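Local coordinates for 3-oxoacyl-(Acyl-carrier protein) synthase (Burkholderia xenovorans, PDB 4EFI) that probably catalyses a condensation that makes a 3-oxoacyl chain on acyl-carrier protein, as a KAS III-type synthase of the thiolase fold, at residues C70-A73 and G74-L77; S129-P132 and Q133-L137; G299-S302 and C303-I306; P307-I310 and T311-K315. All coordinates share one frame; numbering follows the deposited sequence.

Contact 1. Residues C70-A73 and G74-L77; sequences CRKA and GEKL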
loop_
_atom_site.group_PDB
_atom_site.type_symbol
_atom_site.label_atom_id
_atom_site.label_comp_id
_atom_site.label_asym_id
_atom_site.label_seq_id
_atom_site.Cartn_x
_atom_site.Cartn_y
_atom_site.Cartn_z
ATOM N N CYS A 70 9.447 5.004 -6.679
ATOM C CA CYS A 70 10.156 3.914 -6.012
ATOM C C CYS A 70 11.656 3.971 -6.216
ATOM O O CYS A 70 12.399 3.671 -5.283
ATOM C CB CYS A 70 9.639 2.551 -6.469
ATOM S SG CYS A 70 7.909 2.207 -5.986
ATOM N N ARG A 71 12.123 4.363 -7.403
ATOM C CA ARG A 71 13.567 4.492 -7.647
ATOM C C ARG A 71 14.167 5.536 -6.704
ATOM O O ARG A 71 15.199 5.305 -6.067
ATOM C CB ARG A 71 13.871 4.920 -9.091
ATOM C CG ARG A 71 15.386 5.012 -9.376
ATOM C CD ARG A 71 15.745 5.678 -10.683
ATOM N NE ARG A 71 15.218 7.029 -10.789
ATOM C CZ ARG A 71 14.192 7.416 -11.557
ATOM N NH1 ARG A 71 13.536 6.578 -12.360
ATOM N NH2 ARG A 71 13.819 8.683 -11.525
ATOM N N LYS A 72 13.538 6.699 -6.591
ATOM C CA LYS A 72 14.071 7.762 -5.730
ATOM C C LYS A 72 14.049 7.327 -4.265
ATOM O O LYS A 72 15.011 7.551 -3.519
ATOM C CB LYS A 72 13.248 9.041 -5.934
ATOM C CG LYS A 72 13.438 9.618 -7.323
ATOM C CD LYS A 72 12.449 10.738 -7.616
ATOM C CE LYS A 72 12.755 11.407 -8.956
ATOM N NZ LYS A 72 11.509 11.926 -9.581
ATOM N N ALA A 73 12.985 6.665 -3.834
ATOM C CA ALA A 73 12.930 6.133 -2.475
ATOM C C ALA A 73 14.041 5.117 -2.270
ATOM O O ALA A 73 14.692 5.095 -1.229
ATOM C CB ALA A 73 11.560 5.491 -2.206
ATOM N N GLY A 74 14.262 4.283 -3.282
ATOM C CA GLY A 74 15.273 3.242 -3.227
ATOM C C GLY A 74 16.680 3.802 -3.110
ATOM O O GLY A 74 17.507 3.299 -2.345
ATOM N N GLU A 75 16.984 4.837 -3.879
ATOM C CA GLU A 75 18.288 5.498 -3.786
ATOM C C GLU A 75 18.537 6.023 -2.399
ATOM O O GLU A 75 19.632 5.858 -1.843
ATOM C CB GLU A 75 18.375 6.629 -4.814
ATOM C CG GLU A 75 18.455 6.069 -6.242
ATOM C CD GLU A 75 18.289 7.093 -7.349
ATOM O OE1 GLU A 75 17.580 8.101 -7.166
ATOM O OE2 GLU A 75 18.864 6.840 -8.430
ATOM N N LYS A 76 17.541 6.669 -1.815
ATOM C CA LYS A 76 17.681 7.217 -0.480
ATOM C C LYS A 76 17.834 6.100 0.556
ATOM O O LYS A 76 18.651 6.199 1.476
ATOM C CB LYS A 76 16.467 8.109 -0.167
ATOM C CG LYS A 76 16.442 8.731 1.199
ATOM C CD LYS A 76 17.484 9.809 1.349
ATOM C CE LYS A 76 17.314 10.539 2.669
ATOM N NZ LYS A 76 18.178 11.760 2.713
ATOM N N LEU A 77 17.055 5.038 0.402
ATOM C CA LEU A 77 17.120 3.905 1.312
ATOM C C LEU A 77 18.489 3.221 1.286
ATOM O O LEU A 77 19.095 2.964 2.331
ATOM C CB LEU A 77 16.037 2.904 0.932
ATOM C CG LEU A 77 16.000 1.564 1.671
ATOM C CD1 LEU A 77 15.627 1.718 3.131
ATOM C CD2 LEU A 77 15.022 0.607 0.981
HETATM O O HOH W 1 16.429 9.269 -9.455
#

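Contact 2. Residues S129-P132 and Q133-L137; sequences SGYP and QALWL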
loop_
_atom_site.group_PDB
_atom_site.type_symbol
_atom_site.label_atom_id
_atom_site.label_comp_id
_atom_site.label_asym_id
_atom_site.label_seq_id
_atom_site.Cartn_x
_atom_site.Cartn_y
_atom_site.Cartn_z
ATOM N N SER A 129 -4.209 -4.390 -0.876
ATOM C CA SER A 129 -3.851 -5.525 -0.027
ATOM C C SER A 129 -2.395 -5.936 -0.209
ATOM O O SER A 129 -1.940 -6.924 0.359
ATOM C CB SER A 129 -4.755 -6.717 -0.335
ATOM O OG SER A 129 -4.373 -7.332 -1.552
ATOM N N GLY A 130 -1.673 -5.174 -1.017
ATOM C CA GLY A 130 -0.371 -5.610 -1.507
ATOM C C GLY A 130 0.791 -5.539 -0.539
ATOM O O GLY A 130 1.721 -6.325 -0.682
ATOM N N TYR A 131 0.785 -4.619 0.422
ATOM C CA TYR A 131 1.997 -4.456 1.228
ATOM C C TYR A 131 2.259 -5.676 2.123
ATOM O O TYR A 131 3.381 -6.185 2.134
ATOM C CB TYR A 131 2.011 -3.149 2.009
ATOM C CG TYR A 131 3.362 -2.859 2.631
ATOM C CD1 TYR A 131 4.464 -2.543 1.844
ATOM C CD2 TYR A 131 3.532 -2.860 4.010
ATOM C CE1 TYR A 131 5.681 -2.274 2.403
ATOM C CE2 TYR A 131 4.730 -2.575 4.579
ATOM C CZ TYR A 131 5.817 -2.276 3.771
ATOM O OH TYR A 131 7.018 -1.974 4.382
ATOM N N PRO A 132 1.247 -6.158 2.863
ATOM C CA PRO A 132 1.547 -7.339 3.689
ATOM C C PRO A 132 1.951 -8.549 2.857
ATOM O O PRO A 132 2.753 -9.360 3.268
ATOM C CB PRO A 132 0.251 -7.571 4.472
ATOM C CG PRO A 132 -0.385 -6.231 4.496
ATOM C CD PRO A 132 -0.093 -5.635 3.150
ATOM N N GLN A 133 1.385 -8.679 1.651
ATOM C CA GLN A 133 1.772 -9.773 0.748
ATOM C C GLN A 133 3.204 -9.649 0.273
ATOM O O GLN A 133 3.913 -10.656 0.179
ATOM C CB GLN A 133 0.820 -9.843 -0.457
ATOM C CG GLN A 133 -0.643 -10.035 -0.065
ATOM C CD GLN A 133 -1.510 -10.442 -1.218
ATOM O OE1 GLN A 133 -2.566 -9.827 -1.461
ATOM N NE2 GLN A 133 -1.125 -11.495 -1.895
ATOM N N ALA A 134 3.626 -8.431 -0.044
ATOM C CA ALA A 134 5.015 -8.181 -0.421
ATOM C C ALA A 134 5.979 -8.520 0.712
ATOM O O ALA A 134 7.040 -9.118 0.485
ATOM C CB ALA A 134 5.198 -6.738 -0.832
ATOM N N LEU A 135 5.619 -8.123 1.933
ATOM C CA LEU A 135 6.436 -8.464 3.095
ATOM C C LEU A 135 6.564 -9.971 3.236
ATOM O O LEU A 135 7.655 -10.501 3.417
ATOM C CB LEU A 135 5.823 -7.886 4.383
ATOM C CG LEU A 135 5.928 -6.377 4.596
ATOM C CD1 LEU A 135 5.206 -5.987 5.877
ATOM C CD2 LEU A 135 7.346 -5.919 4.674
ATOM N N TRP A 136 5.445 -10.684 3.153
ATOM C CA TRP A 136 5.479 -12.125 3.270
ATOM C C TRP A 136 6.353 -12.752 2.174
ATOM O O TRP A 136 7.210 -13.602 2.466
ATOM C CB TRP A 136 4.071 -12.747 3.237
ATOM C CG TRP A 136 4.165 -14.198 3.002
ATOM C CD1 TRP A 136 4.591 -15.127 3.879
ATOM C CD2 TRP A 136 3.923 -14.874 1.763
ATOM N NE1 TRP A 136 4.646 -16.366 3.267
ATOM C CE2 TRP A 136 4.231 -16.228 1.963
ATOM C CE3 TRP A 136 3.463 -14.460 0.503
ATOM C CZ2 TRP A 136 4.082 -17.182 0.944
ATOM C CZ3 TRP A 136 3.333 -15.392 -0.502
ATOM C CH2 TRP A 136 3.642 -16.739 -0.274
ATOM N N LEU A 137 6.159 -12.329 0.925
ATOM C CA LEU A 137 6.895 -12.959 -0.156
ATOM C C LEU A 137 8.378 -12.723 0.017
ATOM O O LEU A 137 9.198 -13.638 -0.142
ATOM C CB LEU A 137 6.430 -12.448 -1.510
ATOM C CG LEU A 137 7.102 -13.166 -2.675
ATOM C CD1 LEU A 137 6.930 -14.686 -2.594
ATOM C CD2 LEU A 137 6.508 -12.633 -3.957
#

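Contact 3. Residues G299-S302 and C303-I306; sequences GNTS and CASI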
loop_
_atom_site.group_PDB
_atom_site.type_symbol
_atom_site.label_atom_id
_atom_site.label_comp_id
_atom_site.label_asym_id
_atom_site.label_seq_id
_atom_site.Cartn_x
_atom_site.Cartn_y
_atom_site.Cartn_z
ATOM N N GLY A 299 -4.003 11.761 0.956
ATOM C CA GLY A 299 -5.084 11.001 0.358
ATOM C C GLY A 299 -4.834 9.513 0.480
ATOM O O GLY A 299 -3.941 9.060 1.198
ATOM N N ASN A 300 -5.646 8.742 -0.231
ATOM C CA ASN A 300 -5.507 7.294 -0.335
ATOM C C ASN A 300 -4.457 7.021 -1.406
ATOM O O ASN A 300 -4.663 7.379 -2.561
ATOM C CB ASN A 300 -6.883 6.742 -0.723
ATOM C CG ASN A 300 -6.909 5.272 -1.037
ATOM O OD1 ASN A 300 -5.911 4.660 -1.426
ATOM N ND2 ASN A 300 -8.103 4.693 -0.913
ATOM N N THR A 301 -3.333 6.409 -1.024
ATOM C CA THR A 301 -2.222 6.162 -1.950
ATOM C C THR A 301 -2.118 4.699 -2.328
ATOM O O THR A 301 -1.056 4.209 -2.706
ATOM C CB THR A 301 -0.879 6.653 -1.386
ATOM O OG1 THR A 301 -0.605 6.019 -0.127
ATOM C CG2 THR A 301 -0.896 8.181 -1.230
ATOM N N SER A 302 -3.252 4.011 -2.282
ATOM C CA SER A 302 -3.325 2.646 -2.826
ATOM C C SER A 302 -2.246 1.773 -2.203
ATOM O O SER A 302 -2.162 1.664 -0.985
ATOM C CB SER A 302 -3.136 2.705 -4.341
ATOM O OG SER A 302 -3.309 1.411 -4.928
ATOM N N CYS A 303 -1.558 0.915 -2.936
ATOM C CA CYS A 303 -0.625 -0.020 -2.304
ATOM C C CYS A 303 0.473 0.638 -1.460
ATOM O O CYS A 303 1.045 -0.015 -0.598
ATOM C CB CYS A 303 0.039 -0.948 -3.332
ATOM S SG CYS A 303 0.949 -0.093 -4.615
ATOM N N ALA A 304 0.769 1.910 -1.719
ATOM C CA ALA A 304 1.774 2.623 -0.926
ATOM C C ALA A 304 1.293 3.040 0.456
ATOM O O ALA A 304 2.098 3.527 1.261
ATOM C CB ALA A 304 2.254 3.841 -1.662
ATOM N N SER A 305 0.007 2.876 0.745
ATOM C CA SER A 305 -0.559 3.558 1.893
ATOM C C SER A 305 0.055 3.096 3.222
ATOM O O SER A 305 0.311 3.921 4.092
ATOM C CB SER A 305 -2.076 3.418 1.897
ATOM O OG SER A 305 -2.435 2.079 2.175
ATOM N N ILE A 306 0.275 1.800 3.408
ATOM C CA ILE A 306 0.850 1.334 4.667
ATOM C C ILE A 306 2.317 1.751 4.861
ATOM O O ILE A 306 2.675 2.300 5.892
ATOM C CB ILE A 306 0.626 -0.189 4.862
ATOM C CG1 ILE A 306 -0.868 -0.468 5.054
ATOM C CG2 ILE A 306 1.446 -0.682 6.044
ATOM C CD1 ILE A 306 -1.242 -1.943 5.040
#

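Contact 4. Residues P307-I310 and T311-K315; sequences PLLI and TTELK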
loop_
_atom_site.group_PDB
_atom_site.type_symbol
_atom_site.label_atom_id
_atom_site.label_comp_id
_atom_site.label_asym_id
_atom_site.label_seq_id
_atom_site.Cartn_x
_atom_site.Cartn_y
_atom_site.Cartn_z
ATOM N N PRO A 307 3.196 1.505 3.871
ATOM C CA PRO A 307 4.574 1.970 4.085
ATOM C C PRO A 307 4.674 3.500 4.226
ATOM O O PRO A 307 5.497 3.997 4.995
ATOM C CB PRO A 307 5.339 1.439 2.859
ATOM C CG PRO A 307 4.295 1.104 1.847
ATOM C CD PRO A 307 3.080 0.683 2.665
ATOM N N LEU A 308 3.812 4.245 3.539
ATOM C CA LEU A 308 3.803 5.706 3.684
ATOM C C LEU A 308 3.374 6.077 5.104
ATOM O O LEU A 308 3.962 6.963 5.746
ATOM C CB LEU A 308 2.891 6.355 2.632
ATOM C CG LEU A 308 2.842 7.889 2.663
ATOM C CD1 LEU A 308 4.183 8.515 2.359
ATOM C CD2 LEU A 308 1.767 8.358 1.683
ATOM N N LEU A 309 2.417 5.343 5.644
ATOM C CA LEU A 309 1.964 5.544 7.010
ATOM C C LEU A 309 3.127 5.286 7.986
ATOM O O LEU A 309 3.328 6.043 8.949
ATOM C CB LEU A 309 0.779 4.620 7.290
ATOM C CG LEU A 309 -0.103 4.896 8.487
ATOM C CD1 LEU A 309 -0.810 6.209 8.339
ATOM C CD2 LEU A 309 -1.088 3.751 8.575
ATOM N N ILE A 310 3.899 4.225 7.752
ATOM C CA ILE A 310 5.056 3.939 8.596
ATOM C C ILE A 310 6.016 5.116 8.573
ATOM O O ILE A 310 6.468 5.572 9.614
ATOM C CB ILE A 310 5.785 2.656 8.145
ATOM C CG1 ILE A 310 4.874 1.453 8.344
ATOM C CG2 ILE A 310 7.122 2.476 8.880
ATOM C CD1 ILE A 310 5.371 0.172 7.736
ATOM N N THR A 311 6.367 5.608 7.388
ATOM C CA THR A 311 7.402 6.641 7.330
ATOM C C THR A 311 6.935 7.985 7.866
ATOM O O THR A 311 7.711 8.683 8.525
ATOM C CB THR A 311 8.060 6.791 5.932
ATOM O OG1 THR A 311 7.117 7.292 4.972
ATOM C CG2 THR A 311 8.614 5.476 5.450
ATOM N N THR A 312 5.696 8.375 7.611
ATOM C CA THR A 312 5.230 9.677 8.055
ATOM C C THR A 312 4.792 9.684 9.518
ATOM O O THR A 312 4.865 10.739 10.165
ATOM C CB THR A 312 4.085 10.258 7.186
ATOM O OG1 THR A 312 2.882 9.515 7.386
ATOM C CG2 THR A 312 4.436 10.272 5.730
ATOM N N GLU A 313 4.347 8.544 10.058
ATOM C CA GLU A 313 3.785 8.535 11.415
ATOM C C GLU A 313 4.672 7.861 12.453
ATOM O O GLU A 313 4.566 8.201 13.641
ATOM C CB GLU A 313 2.395 7.877 11.435
ATOM C CG GLU A 313 1.380 8.473 10.470
ATOM C CD GLU A 313 1.301 9.976 10.529
ATOM O OE1 GLU A 313 0.882 10.501 11.585
ATOM O OE2 GLU A 313 1.618 10.656 9.526
ATOM N N LEU A 314 5.523 6.924 12.049
ATOM C CA LEU A 314 6.263 6.115 13.014
ATOM C C LEU A 314 7.767 6.312 12.988
ATOM O O LEU A 314 8.477 5.653 13.753
ATOM C CB LEU A 314 5.935 4.623 12.847
ATOM C CG LEU A 314 4.481 4.198 13.071
ATOM C CD1 LEU A 314 4.320 2.690 12.939
ATOM C CD2 LEU A 314 3.986 4.649 14.438
ATOM N N LYS A 315 8.267 7.268 12.202
ATOM C CA LYS A 315 9.714 7.501 12.130
ATOM C C LYS A 315 10.357 7.727 13.491
ATOM O O LYS A 315 11.351 7.087 13.841
ATOM C CB LYS A 315 9.993 8.709 11.220
ATOM C CG LYS A 315 11.448 9.177 11.179
ATOM C CD LYS A 315 11.614 10.334 10.170
ATOM C CE LYS A 315 12.998 10.951 10.200
ATOM N NZ LYS A 315 14.063 9.964 9.864
#

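Contact 1. Residues C70-A73 and G74-L77
C70 and G74 start the set of backbone bonds that joins these two neighbouring turns of helix 66-81. Four amides, each reaching the carbonyl four residues earlier, make the alpha-helical pattern. G74 N to C70 O is 2.8 Å, and E75 N to R71 O is 2.9 Å with an N-H...O angle of 162°. K76 N to K72 O is longer, at 3.2 Å. L77 N to A73 O closes the set at 2.9 Å.

The side chain contact is between R71 and E75, one turn apart on the outer side of the helix. The two chains lie alongside each other in the same direction. R71 has CG anti to its backbone N (chi1 -178°), which lays its methylenes along the E75 carboxylate. R71 CD is 4.0 Å from E75 OE2. The guanidinium and carboxylate planes are turned 68° apart, and R71 NE stays 4.3 Å from E75 OE2, too far for a salt bridge. A water joins them instead. It accepts from R71 NE in the guanidinium plane and donates to E75 OE1 at 2.8 Å.

On the inner side, A73 and L77 are buried against V23 of strand 17-26 and M179 of strand 176-184. The helix thus covers one face of the six-stranded sheet.

The direct ionic partners of R71 are D68 and E112, both held by NH1. The arginine charge is therefore probably balanced mainly by those two acids. E75 adds a longer-range attraction and a water-mediated link.

Contact 2. Residues S129-P132 and Q133-L137
Y131 and L135 form the tight part of this contact, at the start of helix 130-143. Their side chains cross obliquely. L135 CG sits over one face of the Y131 ring, 4.3 Å from the centroid and 21° off the normal, a CH-pi contact displaced toward the rim. The two methyls reach past the rim: L135 CD1 is 3.7 Å from Y131 CE2, on one edge, and L135 CD2 is 4.0 Å from Y131 OH. With chi1 of -169° the tyrosine CG lies beside its own carbonyl carbon, which swings the ring along the helix toward the leucine. The hydroxyl at the end of the ring is hydrogen-bonded to T180 OG1.

Three backbone bonds hold the turns together: A134 N to G130 O at 2.9 Å, L135 N to Y131 O at 3.0 Å, and W136 N to P132 O at 3.0 Å. P132 has no amide hydrogen to give, which suits the first turn of a helix.

Q133 is partly exposed but lies against S129. Its CG is 3.4 Å from S129 O, and its OE1 comes to 3.1 Å from S129 OG. That hydroxyl is hydrogen-bonded to S335 OG. The looser part is W136. It meets the first turn through CB on P132 O, and its indole heads away.

Helix 130-143 lies between two sheets. Y131, A134 and L135 touch strand 149-156. P132 and Q133 rest on strand 335-343, and W136 meets F193 of strand 190-197 edge-to-face. Y131 also packs on I306 and P307 of helix 305-313, the second central helix of the thiolase fold.

Contact 3. Residues G299-S302 and C303-I306
Peptide planes of T301 and S302 are the flat groups that meet the next turn here, and both are approached over a face. A304 N lies above the T301 carbonyl plane, 3.1 Å from T301 O. S305 N stands 51° out of the S302 carbonyl plane, 3.0 Å from S302 O. Such steep bonds to the third residue on make a 3-10 turn, which leads into helix 305-313.

An Asx turn comes just before it. The carboxamide of N300 accepts from S302 N through OD1 at 2.9 Å, with an N-H...O angle of 158°. Its ND2 is hydrogen-bonded to A272 O, so both ends of the amide are fixed and its rotation is settled. In KAS III enzymes the GNTS sequence carries the active-site asparagine, and N300 probably has that place. H270 touches it, as expected for the histidine of such a site.

Two serine hydroxyls tie the turn to its surroundings. S305 OG is hydrogen-bonded to H270 ND1, probably as a second-shell group that positions the imidazole. S302 OG is bonded to D156 OD2 and also to an unidentified ligand, probably from the crystallisation liquor. All the touching residues are buried.

T301 and S305 are packed closely. A chi1 of 58° tucks T301 OG1 back over the chain, above the start of the helix, 3.2 Å from S305 CA.

Contact 4. Residues P307-I310 and T311-K315
Helix 305-313, one of the two central helices of the thiolase fold, runs through most of its length here, to its C-terminal end, from P307 and T311 to I310 and L314. T311 N to P307 O is 3.0 Å, and T312 N to L308 O is 2.9 Å. The final bond, L314 N to I310 O at 2.9 Å, comes from above the carbonyl plane, as the chain turns away toward helix 315-320.

L308 and T312 meet through methyls: L308 CD1 is 3.8 Å from T312 CG2. On the next flank L309 CD1 touches E313 CG, also at 3.8 Å. I310 and L314 face strand 266-269, while P307, L308 and T311 face strand 17-26. T311 OG1 is hydrogen-bonded to T351 OG1 and S24 OG.

T312 OG1 donates to E313 OE2 at 2.7 Å; the oxygen accepts on its anti lone pair, away from the other oxygen. Folding E313 at chi2 (-48°) brings its acid back to the threonine. The same hydroxyl is hydrogen-bonded to N294 ND2. The T312 hydroxyl thus has a partner in each role, and its bond to the acid may slightly favour the ionised form of E313.

How the contacts relate
Contacts 2, 3 and 4 form one buried cluster round Y131. Its CD2 meets I306 CG2 of contact 3 at 3.6 Å, and its CG meets P307 CD of contact 4 at 3.6 Å. This joins the two central helices, 130-143 and 305-313. Contacts 3 and 4 share the second helix, with centres 11 Å apart. Contact 3 lies at the probable active site, beside H270 and the unidentified ligand. Contact 1 stands apart: its nearest atoms are about 7 Å from contact 3 and about 8 Å from contact 4. Strands 17-26 and 176-184 lie between contact 1 and contact 4, whose helices cover opposite faces of that sheet.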